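Local atomic coordinates of diaminopimelate decarboxylase (Methanocaldococcus jannaschii, PDB entry 1TWI), a protein that catalyses the pyridoxal-phosphate-dependent decarboxylation of meso-diaminopimelate to L-lysine, the last step of lysine biosynthesis by the diaminopimelate pathway. Residues A[61-67]-A[286-292]; A[84-90]-A[107-111]; A[300-306]-A[376-382]. All blocks are in the same frame, centred on the assembly; numbering follows the deposited sequence.

Interaction 1 of 3, residues A[61-67]-A[286-292]. With PLP (pyridoxal-5'-phosphate), chain E.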
loop_
_atom_site.group_PDB
_atom_site.type_symbol
_atom_site.label_atom_id
_atom_site.label_comp_id
_atom_site.label_asym_id
_atom_site.label_seq_id
_atom_site.Cartn_x
_atom_site.Cartn_y
_atom_site.Cartn_z
ATOM N N GLU A 61 -25.225 -24.668 -14.450
ATOM C CA GLU A 61 -24.185 -24.744 -13.428
ATOM C C GLU A 61 -24.106 -23.487 -12.542
ATOM O O GLU A 61 -24.517 -22.400 -12.950
ATOM C CB GLU A 61 -22.843 -24.985 -14.131
ATOM C CG GLU A 61 -21.783 -25.654 -13.253
ATOM C CD GLU A 61 -20.479 -25.951 -14.036
ATOM O OE1 GLU A 61 -20.521 -25.885 -15.322
ATOM O OE2 GLU A 61 -19.436 -26.240 -13.354
ATOM N N PHE A 62 -23.615 -23.660 -11.318
ATOM C CA PHE A 62 -23.373 -22.553 -10.379
ATOM C C PHE A 62 -21.861 -22.613 -10.101
ATOM O O PHE A 62 -21.344 -23.664 -9.665
ATOM C CB PHE A 62 -24.132 -22.699 -9.037
ATOM C CG PHE A 62 -23.701 -21.670 -8.011
ATOM C CD1 PHE A 62 -23.966 -20.325 -8.208
ATOM C CD2 PHE A 62 -22.944 -22.045 -6.898
ATOM C CE1 PHE A 62 -23.471 -19.353 -7.295
ATOM C CE2 PHE A 62 -22.442 -21.082 -5.980
ATOM C CZ PHE A 62 -22.709 -19.753 -6.186
ATOM N N ILE A 63 -21.156 -21.504 -10.328
ATOM C CA ILE A 63 -19.692 -21.499 -10.154
ATOM C C ILE A 63 -19.234 -20.396 -9.238
ATOM O O ILE A 63 -19.590 -19.249 -9.453
ATOM C CB ILE A 63 -18.949 -21.237 -11.513
ATOM C CG1 ILE A 63 -19.297 -22.349 -12.493
ATOM C CG2 ILE A 63 -17.375 -21.180 -11.311
ATOM C CD1 ILE A 63 -18.784 -22.033 -13.916
ATOM N N VAL A 64 -18.433 -20.736 -8.239
ATOM C CA VAL A 64 -17.872 -19.706 -7.370
ATOM C C VAL A 64 -16.485 -19.381 -7.968
ATOM O O VAL A 64 -15.579 -20.232 -7.994
ATOM C CB VAL A 64 -17.680 -20.241 -5.938
ATOM C CG1 VAL A 64 -17.076 -19.156 -5.042
ATOM C CG2 VAL A 64 -19.033 -20.724 -5.388
ATOM N N ALA A 65 -16.318 -18.183 -8.499
ATOM C CA ALA A 65 -15.000 -17.820 -9.025
ATOM C C ALA A 65 -14.349 -16.924 -7.970
ATOM O O ALA A 65 -14.538 -15.676 -7.954
ATOM C CB ALA A 65 -15.133 -17.079 -10.378
ATOM N N TYR A 66 -13.580 -17.559 -7.087
ATOM C CA TYR A 66 -12.934 -16.817 -5.996
ATOM C C TYR A 66 -12.084 -15.660 -6.500
ATOM O O TYR A 66 -11.273 -15.832 -7.381
ATOM C CB TYR A 66 -12.134 -17.804 -5.109
ATOM C CG TYR A 66 -11.205 -17.135 -4.158
ATOM C CD1 TYR A 66 -11.680 -16.284 -3.154
ATOM C CD2 TYR A 66 -9.822 -17.332 -4.271
ATOM C CE1 TYR A 66 -10.807 -15.637 -2.279
ATOM C CE2 TYR A 66 -8.935 -16.688 -3.404
ATOM C CZ TYR A 66 -9.428 -15.841 -2.418
ATOM O OH TYR A 66 -8.534 -15.161 -1.624
ATOM N N ALA A 67 -12.289 -14.467 -5.958
ATOM C CA ALA A 67 -11.514 -13.340 -6.441
ATOM C C ALA A 67 -10.092 -13.357 -5.838
ATOM O O ALA A 67 -9.894 -13.000 -4.639
ATOM C CB ALA A 67 -12.198 -12.050 -6.078
ATOM N N ASN A 286 -26.047 -20.272 -16.767
ATOM C CA ASN A 286 -25.203 -20.739 -15.662
ATOM C C ASN A 286 -25.015 -19.480 -14.833
ATOM O O ASN A 286 -25.019 -18.385 -15.376
ATOM C CB ASN A 286 -23.855 -21.215 -16.170
ATOM C CG ASN A 286 -24.002 -22.332 -17.138
ATOM O OD1 ASN A 286 -24.569 -23.385 -16.792
ATOM N ND2 ASN A 286 -23.529 -22.124 -18.366
ATOM N N LEU A 287 -24.851 -19.624 -13.519
ATOM C CA LEU A 287 -24.703 -18.473 -12.666
ATOM C C LEU A 287 -23.301 -18.469 -12.052
ATOM O O LEU A 287 -22.847 -19.506 -11.556
ATOM C CB LEU A 287 -25.767 -18.529 -11.511
ATOM C CG LEU A 287 -25.621 -17.503 -10.365
ATOM C CD1 LEU A 287 -25.686 -16.082 -10.915
ATOM C CD2 LEU A 287 -26.741 -17.681 -9.270
ATOM N N ILE A 288 -22.596 -17.336 -12.108
ATOM C CA ILE A 288 -21.252 -17.272 -11.518
ATOM C C ILE A 288 -21.203 -16.103 -10.549
ATOM O O ILE A 288 -21.776 -15.028 -10.855
ATOM C CB ILE A 288 -20.175 -16.968 -12.610
ATOM C CG1 ILE A 288 -20.219 -18.064 -13.685
ATOM C CG2 ILE A 288 -18.783 -16.878 -11.989
ATOM C CD1 ILE A 288 -19.405 -17.726 -15.010
ATOM N N LEU A 289 -20.557 -16.290 -9.391
ATOM C CA LEU A 289 -20.361 -15.188 -8.444
ATOM C C LEU A 289 -18.849 -15.111 -8.239
ATOM O O LEU A 289 -18.148 -16.106 -8.435
ATOM C CB LEU A 289 -21.042 -15.444 -7.072
ATOM C CG LEU A 289 -22.567 -15.649 -7.116
ATOM C CD1 LEU A 289 -23.157 -15.673 -5.657
ATOM C CD2 LEU A 289 -23.184 -14.512 -7.904
ATOM N N GLU A 290 -18.364 -13.947 -7.813
ATOM C CA GLU A 290 -16.918 -13.736 -7.632
ATOM C C GLU A 290 -16.597 -13.260 -6.252
ATOM O O GLU A 290 -15.933 -12.260 -6.087
ATOM C CB GLU A 290 -16.393 -12.703 -8.649
ATOM C CG GLU A 290 -16.597 -13.110 -10.161
ATOM C CD GLU A 290 -16.219 -11.959 -11.147
ATOM O OE1 GLU A 290 -16.272 -10.758 -10.773
ATOM O OE2 GLU A 290 -15.911 -12.271 -12.306
ATOM N N PRO A 291 -17.056 -13.985 -5.209
ATOM C CA PRO A 291 -16.735 -13.494 -3.879
ATOM C C PRO A 291 -15.222 -13.522 -3.608
ATOM O O PRO A 291 -14.519 -14.456 -4.063
ATOM C CB PRO A 291 -17.502 -14.450 -2.947
ATOM C CG PRO A 291 -17.445 -15.784 -3.695
ATOM C CD PRO A 291 -17.649 -15.347 -5.178
ATOM N N GLY A 292 -14.743 -12.505 -2.880
ATOM C CA GLY A 292 -13.342 -12.430 -2.478
ATOM C C GLY A 292 -13.340 -12.397 -0.937
ATOM O O GLY A 292 -13.146 -13.406 -0.251
HETATM N N1 PLP E . -15.061 -9.227 -8.971
HETATM C C2 PLP E . -14.437 -8.066 -9.391
HETATM C C2A PLP E . -14.573 -7.715 -10.892
HETATM C C3 PLP E . -13.722 -7.337 -8.444
HETATM O O3 PLP E . -13.120 -6.205 -8.892
HETATM C C4 PLP E . -13.639 -7.683 -7.121
HETATM C C4A PLP E . -12.810 -6.785 -6.141
HETATM O O4A PLP E . -12.084 -5.988 -6.645
HETATM C C5 PLP E . -14.277 -8.865 -6.681
HETATM C C6 PLP E . -14.981 -9.590 -7.629
HETATM C C5A PLP E . -14.303 -9.407 -5.259
HETATM O O4P PLP E . -14.876 -8.459 -4.323
HETATM P P PLP E . -15.132 -8.844 -2.806
HETATM O O1P PLP E . -15.686 -7.607 -2.228
HETATM O O2P PLP E . -13.778 -9.175 -2.244
HETATM O O3P PLP E . -16.072 -9.962 -2.767
#
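Glu61 and Asn286 meet at the start of the parallel pairing, Glu61 lying just before strand 62-67: the backbone N-H of Glu61 points at Asn286 OD1 over 2.7 Å, on a lone pair in the carbonyl plane. The opposite end of that amide, ND2, is held by Asp244, which fixes the rotation of the group. From here a regular parallel ladder runs along the strands, with Leu287, Ile63, Leu289 and Ala65 donating in turn, and the pairing persists past strand 286-289 as Ala67 N bonds to Pro291 O at 2.9 Å.

Side chains alternate between two faces. On one, the Phe62 ring lies alongside Leu287 and turns its edge to Leu289, CE1 coming 3.8 Å from Leu289 CG; beyond it Val64 CG1 packs crosswise on Pro291 CG at 3.6 Å. On the other face Ile63 rests on Ile288, whose CG2 also touches Ala65.

At the C-terminal end the segments reach the cofactor. Glu290, with CG beside its own backbone N (chi1 -60°) and an extended chain beyond, sets OE1 2.7 Å from N1 of the pyridoxal phosphate, as in related decarboxylases of this fold. His208 bonds to OE1 while Asn111 and Asn246 grip OE2, a second shell that holds the carboxylate in position. Gly292 N donates to phosphate O3P at 2.9 Å from the N-cap of helix 293-296, and Ala67 CB lies 3.5 Å from cofactor C5A.

Strands 62-67 and 286-289 are the first and last of the TIM-type barrel, so this pairing closes the ring. Helices 37-58 and 264-276 pack outside on the face of Phe62, Leu287 and Leu289, strand 86-89 flanks 62-67, and strand 244-246 flanks 286-289.

Interaction 2 of 3, residues A[84-90]-A[107-111]. With PLP (pyridoxal-5'-phosphate), chain E.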
loop_
_atom_site.group_PDB
_atom_site.type_symbol
_atom_site.label_atom_id
_atom_site.label_comp_id
_atom_site.label_asym_id
_atom_site.label_seq_id
_atom_site.Cartn_x
_atom_site.Cartn_y
_atom_site.Cartn_z
ATOM N N GLY A 84 -13.171 -27.420 -5.034
ATOM C CA GLY A 84 -14.016 -27.357 -6.228
ATOM C C GLY A 84 -14.309 -25.928 -6.688
ATOM O O GLY A 84 -15.094 -25.659 -7.618
ATOM N N CYS A 85 -13.657 -24.986 -6.026
ATOM C CA CYS A 85 -13.863 -23.577 -6.325
ATOM C C CYS A 85 -13.186 -23.116 -7.632
ATOM O O CYS A 85 -12.158 -23.690 -8.038
ATOM C CB CYS A 85 -13.306 -22.780 -5.135
ATOM S SG CYS A 85 -13.863 -21.064 -5.046
ATOM N N GLY A 86 -13.782 -22.122 -8.304
ATOM C CA GLY A 86 -13.180 -21.547 -9.517
ATOM C C GLY A 86 -12.324 -20.340 -9.139
ATOM O O GLY A 86 -12.019 -20.144 -7.955
ATOM N N ALA A 87 -11.962 -19.510 -10.129
ATOM C CA ALA A 87 -11.124 -18.336 -9.878
ATOM C C ALA A 87 -11.468 -17.151 -10.746
ATOM O O ALA A 87 -11.663 -17.301 -11.944
ATOM C CB ALA A 87 -9.643 -18.680 -10.126
ATOM N N ASP A 88 -11.543 -15.988 -10.120
ATOM C CA ASP A 88 -11.715 -14.698 -10.820
ATOM C C ASP A 88 -10.259 -14.105 -10.775
ATOM O O ASP A 88 -9.806 -13.718 -9.720
ATOM C CB ASP A 88 -12.696 -13.806 -10.043
ATOM C CG ASP A 88 -12.391 -12.326 -10.223
ATOM O OD1 ASP A 88 -11.772 -11.930 -11.284
ATOM O OD2 ASP A 88 -12.709 -11.540 -9.305
ATOM N N VAL A 89 -9.539 -14.056 -11.900
ATOM C CA VAL A 89 -8.174 -13.528 -11.907
ATOM C C VAL A 89 -8.167 -12.190 -12.625
ATOM O O VAL A 89 -8.963 -11.982 -13.548
ATOM C CB VAL A 89 -7.193 -14.532 -12.605
ATOM C CG1 VAL A 89 -7.203 -15.895 -11.786
ATOM C CG2 VAL A 89 -7.645 -14.763 -14.115
ATOM N N VAL A 90 -7.290 -11.268 -12.220
ATOM C CA VAL A 90 -7.293 -9.930 -12.842
ATOM C C VAL A 90 -5.953 -9.558 -13.465
ATOM O O VAL A 90 -5.732 -8.424 -13.886
ATOM C CB VAL A 90 -7.713 -8.840 -11.810
ATOM C CG1 VAL A 90 -9.134 -9.038 -11.389
ATOM C CG2 VAL A 90 -6.830 -8.860 -10.611
ATOM N N LYS A 107 -13.348 -23.053 -15.090
ATOM C CA LYS A 107 -13.852 -22.336 -13.914
ATOM C C LYS A 107 -13.000 -21.081 -13.697
ATOM O O LYS A 107 -12.942 -20.555 -12.603
ATOM C CB LYS A 107 -13.784 -23.202 -12.640
ATOM C CG LYS A 107 -14.735 -24.406 -12.678
ATOM C CD LYS A 107 -14.618 -25.247 -11.363
ATOM C CE LYS A 107 -15.735 -26.334 -11.259
ATOM N NZ LYS A 107 -15.600 -27.111 -9.977
ATOM N N ILE A 108 -12.318 -20.633 -14.738
ATOM C CA ILE A 108 -11.502 -19.423 -14.607
ATOM C C ILE A 108 -12.062 -18.295 -15.476
ATOM O O ILE A 108 -12.256 -18.504 -16.688
ATOM C CB ILE A 108 -10.027 -19.710 -15.021
ATOM C CG1 ILE A 108 -9.395 -20.709 -14.021
ATOM C CG2 ILE A 108 -9.178 -18.403 -14.937
ATOM C CD1 ILE A 108 -7.932 -21.156 -14.401
ATOM N N VAL A 109 -12.324 -17.124 -14.867
ATOM C CA VAL A 109 -12.765 -15.954 -15.654
ATOM C C VAL A 109 -11.700 -14.886 -15.408
ATOM O O VAL A 109 -11.116 -14.785 -14.320
ATOM C CB VAL A 109 -14.198 -15.400 -15.262
ATOM C CG1 VAL A 109 -15.292 -16.467 -15.726
ATOM C CG2 VAL A 109 -14.306 -15.153 -13.753
ATOM N N PHE A 110 -11.442 -14.107 -16.444
ATOM C CA PHE A 110 -10.381 -13.076 -16.401
ATOM C C PHE A 110 -10.989 -11.660 -16.492
ATOM O O PHE A 110 -11.588 -11.300 -17.502
ATOM C CB PHE A 110 -9.432 -13.345 -17.609
ATOM C CG PHE A 110 -8.066 -12.686 -17.503
ATOM C CD1 PHE A 110 -7.875 -11.542 -16.730
ATOM C CD2 PHE A 110 -6.989 -13.193 -18.248
ATOM C CE1 PHE A 110 -6.629 -10.870 -16.690
ATOM C CE2 PHE A 110 -5.743 -12.561 -18.224
ATOM C CZ PHE A 110 -5.553 -11.375 -17.439
ATOM N N ASN A 111 -10.896 -10.894 -15.412
ATOM C CA ASN A 111 -11.388 -9.500 -15.353
ATOM C C ASN A 111 -10.219 -8.553 -15.491
ATOM O O ASN A 111 -9.071 -8.943 -15.263
ATOM C CB ASN A 111 -12.012 -9.212 -13.961
ATOM C CG ASN A 111 -13.391 -9.756 -13.841
ATOM O OD1 ASN A 111 -14.244 -9.372 -14.610
ATOM N ND2 ASN A 111 -13.625 -10.680 -12.879
HETATM N N1 PLP E . -15.061 -9.227 -8.971
HETATM C C2 PLP E . -14.437 -8.066 -9.391
HETATM C C2A PLP E . -14.573 -7.715 -10.892
HETATM C C3 PLP E . -13.722 -7.337 -8.444
HETATM O O3 PLP E . -13.120 -6.205 -8.892
HETATM C C4 PLP E . -13.639 -7.683 -7.121
HETATM C C4A PLP E . -12.810 -6.785 -6.141
HETATM O O4A PLP E . -12.084 -5.988 -6.645
HETATM C C5 PLP E . -14.277 -8.865 -6.681
HETATM C C6 PLP E . -14.981 -9.590 -7.629
HETATM C C5A PLP E . -14.303 -9.407 -5.259
HETATM O O4P PLP E . -14.876 -8.459 -4.323
HETATM P P PLP E . -15.132 -8.844 -2.806
HETATM O O1P PLP E . -15.686 -7.607 -2.228
HETATM O O2P PLP E . -13.778 -9.175 -2.244
HETATM O O3P PLP E . -16.072 -9.962 -2.767
#
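Asp88 and Asn111 belong to a beta-alpha-beta crossover of the cofactor-binding barrel, in which helix 92-100 links the neighbouring parallel strands 86-89 and 108-110. Four backbone bonds, from Ala87 N to Lys107 O through Asn111 N to Val89 O, zip the strands together. At their start, the extended chain of Lys107 runs back to put NZ 2.8 Å from Gly84 O, at the Schellman motif that ends helix 74-82. On the face turned to helix 92-100, Val89 CG2 wedges between Ile108 CG2 (4.0 Å) and the Phe110 ring.

The opposite face carries the polar contact. Asn111 ND2 donates to Asp88 OD1 over 2.7 Å, along the plane of its own amide but from above the carboxylate, the two planes being 88° apart. Asp88 OD2 lies 3.3 Å from N1 of the pyridoxal phosphate and forms a salt bridge with Lys69, the lysine that carries the cofactor when it is attached but is unbound here.

Asn111 OD1 in turn accepts from Asn132. The amide is therefore gripped at both ends, which sets its orientation beside the pyridine ring and helps to hold the Asp88 carboxylate near N1.

Interaction 3 of 3, residues A[300-306]-A[376-382]; sequences GYLLGKV and GDVLAIF
Tyr301 to Val306 and Gly376 to Phe382 run antiparallel, the strand axes 4.5 Å apart at closest approach and their directions at 153°, as expected of a twisted antiparallel pair. Leu302 with Ile381 and Gly304 with Leu379 are hydrogen-bonded pairs, each joined by two backbone bonds; Gly304 N to Leu379 O, at 3.0 Å, is the longest of the four. The register then slips by one residue: Val306 N bonds to Asp377 O, but Val306 O receives Gly376 N at 2.8 Å. With the positive phi of Gly376 (101°), this matches a G1 beta bulge.

At one end of the ladder Tyr301 and Phe382 form a T-shaped pair, each with CG beside its backbone N and anti to the carbonyl carbon. Tyrosine directs its edge at the phenylalanine face, CE2 standing above the middle of that ring, with centroids 5.0 Å apart and planes at 79°. The same face of the sheet continues with Leu303, which lays CD2 against Ala380 CB at 3.7 Å and CB against Val378 CG1, also at 3.7 Å. Phe14 and Ile16 of strand 13-16 pack over the Tyr301 end.

On the reverse face, Leu302 and Ile381 lie side by side, Leu302 CD2 4.1 Å from Ile381 CD1. Farther along, Val306 CG2 meets Leu379 CG at 3.9 Å; these two are also packed by Val318 and Ile320 of strand 316-320. The Asp377 carboxylate turns away from segment 300-306 to form a salt bridge with Lys345, and bonds to Asn341 and the backbone of Glu374.

Strand 300-311 also pairs with 316-320 and, along its other edge beside Tyr301 and Leu303, with 32-36; such pairing is typical of the C-terminal beta domain that accompanies the barrel in decarboxylases of this family.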
loop_
_atom_site.group_PDB
_atom_site.type_symbol
_atom_site.label_atom_id
_atom_site.label_comp_id
_atom_site.label_asym_id
_atom_site.label_seq_id
_atom_site.Cartn_x
_atom_site.Cartn_y
_atom_site.Cartn_z
ATOM N N GLY A 300 -8.788 -15.058 8.563
ATOM C CA GLY A 300 -7.453 -14.513 8.893
ATOM C C GLY A 300 -7.321 -13.671 10.139
ATOM O O GLY A 300 -8.184 -12.824 10.417
ATOM N N TYR A 301 -6.261 -13.914 10.914
ATOM C CA TYR A 301 -6.023 -13.148 12.139
ATOM C C TYR A 301 -4.582 -12.712 12.068
ATOM O O TYR A 301 -3.761 -13.474 11.600
ATOM C CB TYR A 301 -6.212 -14.036 13.382
ATOM C CG TYR A 301 -7.644 -14.580 13.430
ATOM C CD1 TYR A 301 -7.997 -15.673 12.645
ATOM C CD2 TYR A 301 -8.664 -13.922 14.182
ATOM C CE1 TYR A 301 -9.301 -16.116 12.566
ATOM C CE2 TYR A 301 -10.012 -14.375 14.129
ATOM C CZ TYR A 301 -10.307 -15.471 13.307
ATOM O OH TYR A 301 -11.599 -15.926 13.137
ATOM N N LEU A 302 -4.287 -11.488 12.516
ATOM C CA LEU A 302 -2.909 -11.013 12.531
ATOM C C LEU A 302 -2.462 -10.808 13.993
ATOM O O LEU A 302 -3.067 -9.998 14.728
ATOM C CB LEU A 302 -2.786 -9.690 11.761
ATOM C CG LEU A 302 -1.398 -9.009 11.742
ATOM C CD1 LEU A 302 -0.321 -9.944 11.148
ATOM C CD2 LEU A 302 -1.520 -7.734 10.952
ATOM N N LEU A 303 -1.410 -11.537 14.396
ATOM C CA LEU A 303 -0.892 -11.443 15.761
ATOM C C LEU A 303 0.301 -10.510 15.786
ATOM O O LEU A 303 1.186 -10.583 14.928
ATOM C CB LEU A 303 -0.446 -12.843 16.264
ATOM C CG LEU A 303 -1.484 -13.954 16.029
ATOM C CD1 LEU A 303 -0.976 -15.326 16.565
ATOM C CD2 LEU A 303 -2.787 -13.560 16.701
ATOM N N GLY A 304 0.297 -9.607 16.751
ATOM C CA GLY A 304 1.372 -8.645 16.892
ATOM C C GLY A 304 1.742 -8.559 18.369
ATOM O O GLY A 304 0.868 -8.442 19.228
ATOM N N LYS A 305 3.025 -8.653 18.663
ATOM C CA LYS A 305 3.449 -8.572 20.017
ATOM C C LYS A 305 3.642 -7.119 20.449
ATOM O O LYS A 305 4.105 -6.236 19.667
ATOM C CB LYS A 305 4.737 -9.386 20.212
ATOM C CG LYS A 305 5.362 -9.244 21.629
ATOM C CD LYS A 305 6.404 -10.385 21.948
ATOM C CE LYS A 305 7.655 -10.286 21.100
ATOM N NZ LYS A 305 8.651 -11.320 21.576
ATOM N N VAL A 306 3.294 -6.869 21.707
ATOM C CA VAL A 306 3.447 -5.542 22.300
ATOM C C VAL A 306 4.866 -5.293 22.763
ATOM O O VAL A 306 5.362 -6.018 23.645
ATOM C CB VAL A 306 2.502 -5.400 23.511
ATOM C CG1 VAL A 306 2.728 -4.037 24.178
ATOM C CG2 VAL A 306 1.022 -5.516 22.999
ATOM N N GLY A 376 4.907 -7.690 25.879
ATOM C CA GLY A 376 5.065 -9.133 25.757
ATOM C C GLY A 376 3.745 -9.820 25.443
ATOM O O GLY A 376 3.702 -10.980 25.011
ATOM N N ASP A 377 2.633 -9.120 25.681
ATOM C CA ASP A 377 1.348 -9.725 25.344
ATOM C C ASP A 377 1.285 -9.742 23.812
ATOM O O ASP A 377 2.015 -9.017 23.139
ATOM C CB ASP A 377 0.188 -8.850 25.862
ATOM C CG ASP A 377 -0.092 -9.065 27.350
ATOM O OD1 ASP A 377 0.459 -10.049 27.907
ATOM O OD2 ASP A 377 -0.884 -8.268 27.931
ATOM N N VAL A 378 0.395 -10.570 23.298
ATOM C CA VAL A 378 0.178 -10.716 21.859
ATOM C C VAL A 378 -1.255 -10.237 21.596
ATOM O O VAL A 378 -2.187 -10.699 22.282
ATOM C CB VAL A 378 0.296 -12.196 21.465
ATOM C CG1 VAL A 378 -0.020 -12.376 19.937
ATOM C CG2 VAL A 378 1.773 -12.723 21.788
ATOM N N LEU A 379 -1.427 -9.295 20.664
ATOM C CA LEU A 379 -2.758 -8.848 20.332
ATOM C C LEU A 379 -3.151 -9.547 19.019
ATOM O O LEU A 379 -2.272 -9.832 18.191
ATOM C CB LEU A 379 -2.812 -7.330 20.088
ATOM C CG LEU A 379 -2.272 -6.396 21.170
ATOM C CD1 LEU A 379 -2.636 -4.968 20.772
ATOM C CD2 LEU A 379 -2.947 -6.733 22.543
ATOM N N ALA A 380 -4.446 -9.840 18.839
ATOM C CA ALA A 380 -4.930 -10.422 17.597
ATOM C C ALA A 380 -5.857 -9.393 16.905
ATOM O O ALA A 380 -6.831 -8.849 17.520
ATOM C CB ALA A 380 -5.711 -11.721 17.881
ATOM N N ILE A 381 -5.581 -9.137 15.632
ATOM C CA ILE A 381 -6.404 -8.213 14.858
ATOM C C ILE A 381 -7.206 -9.142 13.979
ATOM O O ILE A 381 -6.661 -9.906 13.153
ATOM C CB ILE A 381 -5.497 -7.287 13.999
ATOM C CG1 ILE A 381 -4.595 -6.450 14.938
ATOM C CG2 ILE A 381 -6.377 -6.322 13.119
ATOM C CD1 ILE A 381 -3.264 -5.901 14.167
ATOM N N PHE A 382 -8.523 -9.076 14.136
ATOM C CA PHE A 382 -9.430 -9.949 13.391
ATOM C C PHE A 382 -9.720 -9.588 11.945
ATOM O O PHE A 382 -9.621 -8.443 11.546
ATOM C CB PHE A 382 -10.817 -9.978 14.048
ATOM C CG PHE A 382 -10.915 -10.861 15.277
ATOM C CD1 PHE A 382 -9.851 -10.934 16.190
ATOM C CD2 PHE A 382 -12.090 -11.545 15.549
ATOM C CE1 PHE A 382 -9.983 -11.680 17.371
ATOM C CE2 PHE A 382 -12.255 -12.309 16.737
ATOM C CZ PHE A 382 -11.194 -12.365 17.640
#

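Interactions 1 and 2 are adjacent in one parallel sheet, their centres about 8 Å apart: four consecutive barrel strands, in the order 286-289, 62-67, 86-89, 108-110, carry the two contacts. Along the sequence, interaction 2 falls between the two halves of interaction 1, which spans the barrel from first strand to last. Both reach the same pyridoxal phosphate. Interaction 3 follows in the chain and lies across its centre, about 32 Å from each of the others (centre to centre), in the separate mixed beta sheet. The catalytic site also draws on the dimer, since Cys358 of the second subunit, the predicted proton donor, packs against Asn111 of interaction 2.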